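Local coordinates for protein periplasmic beta-glucosidase (PDB 6R5T) that probably hydrolyses terminal, non-reducing beta-D-glucosyl residues to release beta-D-glucose, as a periplasmic member of glycoside hydrolase family 3, at residues M121-A133 against E140-S153. The protein carries 1 engineered substitution. Sequence-based numbering, arbitrary orientation.
With BGC (beta-D-glucopyranose), chain C.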
loop_
_atom_site.group_PDB
_atom_site.type_symbol
_atom_site.label_atom_id
_atom_site.label_comp_id
_atom_site.label_asym_id
_atom_site.label_seq_id
_atom_site.Cartn_x
_atom_site.Cartn_y
_atom_site.Cartn_z
ATOM N N MET A 121 13.606 31.638 10.565
ATOM C CA MET A 121 12.923 30.677 9.667
ATOM C C MET A 121 12.654 29.368 10.417
ATOM O O MET A 121 13.492 28.903 11.186
ATOM C CB MET A 121 13.759 30.403 8.426
ATOM C CG MET A 121 13.131 29.330 7.529
ATOM S SD MET A 121 14.204 28.869 6.131
ATOM C CE MET A 121 14.047 30.329 5.136
ATOM N N SER A 122 11.482 28.811 10.171
ATOM C CA SER A 122 11.199 27.423 10.577
ATOM C C SER A 122 11.013 26.549 9.345
ATOM O O SER A 122 10.317 26.940 8.411
ATOM C CB SER A 122 9.993 27.332 11.467
ATOM O OG SER A 122 9.815 25.955 11.864
ATOM N N PHE A 123 11.511 25.323 9.462
ATOM C CA PHE A 123 11.171 24.261 8.487
ATOM C C PHE A 123 9.812 23.690 8.904
ATOM O O PHE A 123 9.754 22.640 9.550
ATOM C CB PHE A 123 12.273 23.226 8.500
ATOM C CG PHE A 123 13.648 23.755 8.168
ATOM C CD1 PHE A 123 13.864 24.599 7.099
ATOM C CD2 PHE A 123 14.722 23.364 8.925
ATOM C CE1 PHE A 123 15.153 25.049 6.834
ATOM C CE2 PHE A 123 15.996 23.819 8.662
ATOM C CZ PHE A 123 16.194 24.643 7.602
ATOM N N SER A 124 8.775 24.403 8.578
ATOM C CA SER A 124 7.376 24.168 9.026
ATOM C C SER A 124 6.507 25.099 8.193
ATOM O O SER A 124 6.999 26.139 7.780
ATOM C CB SER A 124 7.269 24.455 10.511
ATOM O OG SER A 124 5.974 24.206 11.086
ATOM N N PRO A 125 5.229 24.799 7.920
ATOM C CA PRO A 125 4.532 23.588 8.384
ATOM C C PRO A 125 4.852 22.355 7.516
ATOM O O PRO A 125 5.163 22.456 6.350
ATOM C CB PRO A 125 3.080 23.978 8.193
ATOM C CG PRO A 125 3.082 24.890 7.007
ATOM C CD PRO A 125 4.347 25.695 7.184
ATOM N N MET A 126 4.734 21.192 8.135
ATOM C CA MET A 126 4.676 19.911 7.417
ATOM C C MET A 126 3.241 19.660 7.006
ATOM O O MET A 126 2.384 19.626 7.873
ATOM C CB MET A 126 5.206 18.804 8.341
ATOM C CG MET A 126 5.365 17.442 7.670
ATOM S SD MET A 126 3.815 16.561 7.579
ATOM C CE MET A 126 4.409 14.857 7.466
ATOM N N VAL A 127 2.990 19.539 5.715
ATOM C CA VAL A 127 1.621 19.455 5.155
ATOM C C VAL A 127 1.455 18.250 4.248
ATOM O O VAL A 127 0.562 18.272 3.368
ATOM C CB VAL A 127 1.285 20.771 4.448
ATOM C CG1 VAL A 127 1.434 21.927 5.436
ATOM C CG2 VAL A 127 2.102 21.051 3.201
ATOM N N ASP A 128 2.236 17.206 4.485
ATOM C CA ASP A 128 2.115 15.967 3.700
ATOM C C ASP A 128 0.833 15.235 4.111
ATOM O O ASP A 128 0.627 15.029 5.299
ATOM C CB ASP A 128 3.329 15.092 3.908
ATOM C CG ASP A 128 4.664 15.788 3.732
ATOM O OD1 ASP A 128 4.766 16.563 2.790
ATOM O OD2 ASP A 128 5.550 15.508 4.514
ATOM N N ILE A 129 -0.032 14.867 3.153
ATOM C CA ILE A 129 -1.196 13.997 3.414
ATOM C C ILE A 129 -0.683 12.635 3.851
ATOM O O ILE A 129 0.218 12.059 3.206
ATOM C CB ILE A 129 -2.022 13.906 2.117
ATOM C CG1 ILE A 129 -2.614 15.279 1.820
ATOM C CG2 ILE A 129 -3.077 12.836 2.128
ATOM C CD1 ILE A 129 -3.584 15.757 2.837
ATOM N N THR A 130 -1.341 12.055 4.858
ATOM C CA THR A 130 -0.964 10.718 5.369
ATOM C C THR A 130 -2.171 9.776 5.415
ATOM O O THR A 130 -3.117 10.040 6.122
ATOM C CB THR A 130 -0.307 10.786 6.740
ATOM O OG1 THR A 130 -1.208 11.433 7.647
ATOM C CG2 THR A 130 1.011 11.540 6.639
ATOM N N ARG A 131 -2.088 8.720 4.612
ATOM C CA ARG A 131 -3.117 7.657 4.579
ATOM C C ARG A 131 -2.568 6.322 5.120
ATOM O O ARG A 131 -3.365 5.322 5.188
ATOM C CB ARG A 131 -3.616 7.464 3.157
ATOM C CG ARG A 131 -4.389 8.655 2.620
ATOM C CD ARG A 131 -4.790 8.439 1.174
ATOM N NE ARG A 131 -5.710 9.500 0.763
ATOM C CZ ARG A 131 -6.097 9.707 -0.478
ATOM N NH1 ARG A 131 -5.691 8.893 -1.455
ATOM N NH2 ARG A 131 -6.950 10.667 -0.721
ATOM N N ASP A 132 -1.311 6.274 5.525
ATOM C CA ASP A 132 -0.658 5.025 5.963
ATOM C C ASP A 132 -0.156 5.245 7.372
ATOM O O ASP A 132 0.865 5.861 7.584
ATOM C CB ASP A 132 0.458 4.617 5.017
ATOM C CG ASP A 132 1.027 3.228 5.270
ATOM O OD1 ASP A 132 1.088 2.788 6.459
ATOM O OD2 ASP A 132 1.350 2.572 4.223
ATOM N N ALA A 133 -0.892 4.677 8.333
ATOM C CA ALA A 133 -0.600 4.870 9.761
ATOM C C ALA A 133 0.773 4.304 10.174
ATOM O O ALA A 133 1.242 4.622 11.257
ATOM C CB ALA A 133 -1.718 4.212 10.572
ATOM N N GLU A 140 3.668 14.412 12.471
ATOM C CA GLU A 140 4.054 15.782 12.031
ATOM C C GLU A 140 3.039 16.447 11.127
ATOM O O GLU A 140 3.163 17.647 10.959
ATOM C CB GLU A 140 5.351 15.713 11.244
ATOM C CG GLU A 140 6.473 15.346 12.124
ATOM C CD GLU A 140 7.650 14.963 11.284
ATOM O OE1 GLU A 140 8.057 15.833 10.420
ATOM O OE2 GLU A 140 8.107 13.790 11.474
ATOM N N GLY A 141 2.061 15.705 10.587
ATOM C CA GLY A 141 1.068 16.302 9.707
ATOM C C GLY A 141 -0.269 16.487 10.383
ATOM O O GLY A 141 -0.365 16.380 11.644
ATOM N N PHE A 142 -1.260 16.757 9.564
ATOM C CA PHE A 142 -2.603 17.116 10.040
ATOM C C PHE A 142 -3.618 16.031 9.709
ATOM O O PHE A 142 -4.806 16.273 9.865
ATOM C CB PHE A 142 -3.016 18.458 9.468
ATOM C CG PHE A 142 -2.189 19.634 9.899
ATOM C CD1 PHE A 142 -1.967 19.899 11.239
ATOM C CD2 PHE A 142 -1.693 20.511 8.960
ATOM C CE1 PHE A 142 -1.285 21.047 11.640
ATOM C CE2 PHE A 142 -0.964 21.630 9.362
ATOM C CZ PHE A 142 -0.795 21.907 10.697
ATOM N N GLY A 143 -3.147 14.841 9.303
ATOM C CA GLY A 143 -4.008 13.677 9.053
ATOM C C GLY A 143 -4.234 13.465 7.570
ATOM O O GLY A 143 -3.330 13.743 6.769
ATOM N N GLU A 144 -5.367 12.859 7.246
ATOM C CA GLU A 144 -5.546 12.248 5.927
ATOM C C GLU A 144 -6.331 13.149 4.978
ATOM O O GLU A 144 -6.459 12.752 3.828
ATOM C CB GLU A 144 -6.257 10.900 6.055
ATOM C CG GLU A 144 -7.748 10.924 6.390
ATOM C CD GLU A 144 -8.287 9.576 6.888
ATOM O OE1 GLU A 144 -7.509 8.751 7.471
ATOM O OE2 GLU A 144 -9.525 9.347 6.792
ATOM N N ASP A 145 -6.875 14.257 5.448
ATOM C CA ASP A 145 -7.803 15.004 4.568
ATOM C C ASP A 145 -7.162 16.185 3.845
ATOM O O ASP A 145 -6.544 17.048 4.476
ATOM C CB ASP A 145 -9.003 15.520 5.342
ATOM C CG ASP A 145 -9.990 16.168 4.384
ATOM O OD1 ASP A 145 -10.515 15.465 3.470
ATOM O OD2 ASP A 145 -10.225 17.369 4.592
ATOM N N THR A 146 -7.434 16.250 2.560
ATOM C CA THR A 146 -6.821 17.305 1.702
ATOM C C THR A 146 -7.402 18.672 2.074
ATOM O O THR A 146 -6.659 19.644 2.150
ATOM C CB THR A 146 -7.055 16.964 0.245
ATOM O OG1 THR A 146 -6.514 15.673 -0.020
ATOM C CG2 THR A 146 -6.458 18.011 -0.643
ATOM N N TYR A 147 -8.721 18.780 2.231
ATOM C CA TYR A 147 -9.381 20.049 2.586
ATOM C C TYR A 147 -8.820 20.610 3.888
ATOM O O TYR A 147 -8.393 21.810 3.977
ATOM C CB TYR A 147 -10.897 19.902 2.545
ATOM C CG TYR A 147 -11.659 21.146 2.855
ATOM C CD1 TYR A 147 -11.978 21.474 4.146
ATOM C CD2 TYR A 147 -12.076 21.967 1.835
ATOM C CE1 TYR A 147 -12.631 22.670 4.455
ATOM C CE2 TYR A 147 -12.777 23.128 2.119
ATOM C CZ TYR A 147 -13.044 23.485 3.409
ATOM O OH TYR A 147 -13.808 24.630 3.501
ATOM N N LEU A 148 -8.859 19.817 4.942
ATOM C CA LEU A 148 -8.472 20.285 6.261
ATOM C C LEU A 148 -6.958 20.603 6.226
ATOM O O LEU A 148 -6.577 21.659 6.764
ATOM C CB LEU A 148 -8.800 19.217 7.294
ATOM C CG LEU A 148 -8.403 19.588 8.706
ATOM C CD1 LEU A 148 -9.092 20.885 9.151
ATOM C CD2 LEU A 148 -8.778 18.460 9.637
ATOM N N THR A 149 -6.131 19.702 5.691
ATOM C CA THR A 149 -4.682 19.945 5.704
ATOM C C THR A 149 -4.349 21.206 4.873
ATOM O O THR A 149 -3.463 22.001 5.305
ATOM C CB THR A 149 -3.903 18.735 5.218
ATOM O OG1 THR A 149 -4.114 17.695 6.186
ATOM C CG2 THR A 149 -2.428 19.026 5.026
ATOM N N SER A 150 -5.038 21.417 3.766
ATOM C CA SER A 150 -4.830 22.628 2.918
ATOM C C SER A 150 -5.180 23.884 3.725
ATOM O O SER A 150 -4.415 24.880 3.696
ATOM C CB SER A 150 -5.558 22.561 1.648
ATOM O OG SER A 150 -5.049 21.503 0.863
ATOM N N LEU A 151 -6.300 23.860 4.418
ATOM C CA LEU A 151 -6.720 25.017 5.219
ATOM C C LEU A 151 -5.670 25.297 6.297
ATOM O O LEU A 151 -5.223 26.462 6.457
ATOM C CB LEU A 151 -8.092 24.690 5.823
ATOM C CG LEU A 151 -8.796 25.804 6.580
ATOM C CD1 LEU A 151 -10.264 25.419 6.756
ATOM C CD2 LEU A 151 -8.248 26.035 7.953
ATOM N N LEU A 152 -5.267 24.290 7.046
ATOM C CA LEU A 152 -4.324 24.462 8.164
ATOM C C LEU A 152 -2.937 24.860 7.638
ATOM O O LEU A 152 -2.260 25.594 8.310
ATOM C CB LEU A 152 -4.311 23.219 9.053
ATOM C CG LEU A 152 -5.664 22.930 9.720
ATOM C CD1 LEU A 152 -5.452 21.792 10.695
ATOM C CD2 LEU A 152 -6.195 24.153 10.506
ATOM N N SER A 153 -2.539 24.398 6.449
ATOM C CA SER A 153 -1.265 24.778 5.823
ATOM C C SER A 153 -1.231 26.307 5.670
ATOM O O SER A 153 -0.256 26.924 6.094
ATOM C CB SER A 153 -1.125 24.070 4.499
ATOM O OG SER A 153 -0.037 24.591 3.724
HETATM C C2 BGC C . 13.727 18.716 8.725
HETATM C C3 BGC C . 15.247 18.644 8.475
HETATM C C4 BGC C . 15.673 17.203 8.867
HETATM C C5 BGC C . 14.906 16.249 7.934
HETATM C C6 BGC C . 15.172 14.790 8.235
HETATM C C1 BGC C . 13.030 17.633 7.893
HETATM O O1 BGC C . 11.693 17.707 8.281
HETATM O O2 BGC C . 13.139 19.969 8.397
HETATM O O3 BGC C . 15.906 19.584 9.348
HETATM O O4 BGC C . 17.087 17.089 8.637
HETATM O O5 BGC C . 13.544 16.346 8.227
HETATM O O6 BGC C . 14.457 13.965 7.308
HETATM O O HOH W 1 2.301 20.665 10.549
HETATM O O HOH W 2 -1.833 16.033 6.602
HETATM O O HOH W 3 -0.592 13.493 9.417
HETATM O O HOH W 4 -7.385 10.430 2.766
HETATM O O HOH W 5 -7.186 13.204 1.153
#
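M126 lays its thioether across the turn at E140 and G141. CG stands anti to the backbone N (chi1 -173°) and the chain bends at chi2, which brings SD to 3.5 Å from G141 CA while CG and CE lie on the same side of E140 CB, the two side chains crossing nearly at right angles. The same sulfur takes a weak bond from D128 N. The carboxylate of E140 turns to R137, a residue of the glycan pocket.

I129 reaches the start of the helix with the end of its chain: CD1 lies 3.6 Å from D145 O and 3.8 Å from T149 CB, and CG2 rests near E144 O. V127 meets the helix one turn on, its CG1 pressed tightly on S153 CB at 3.5 Å; T149 CG2 touches V127 O.

One direct backbone bond ties the segments, T130 N to G143 O at 3.2 Å, the donor lying above the carbonyl plane. Water bridges add to it. One molecule gives protons to D128 O and G143 O and accepts from F142 N, with T149 OG1 donating to it; two others link R131 to E144 O. T130 O, against E144 CB at 3.3 Å, has no polar partner in the model. D145 N-caps the helix, OD2 accepting from L148 N at 2.8 Å and OD1 hydrogen-bonded to Y578 OH.

Strand 121-122 sits between strands 75-78 and 172-178 of the TIM-barrel-type domain, F123 at its end touching the bound glucose. The chain loops out and returns as helix 146-161, which packs beside helix 206-213 and meets strand 672-681 with L148 and L151.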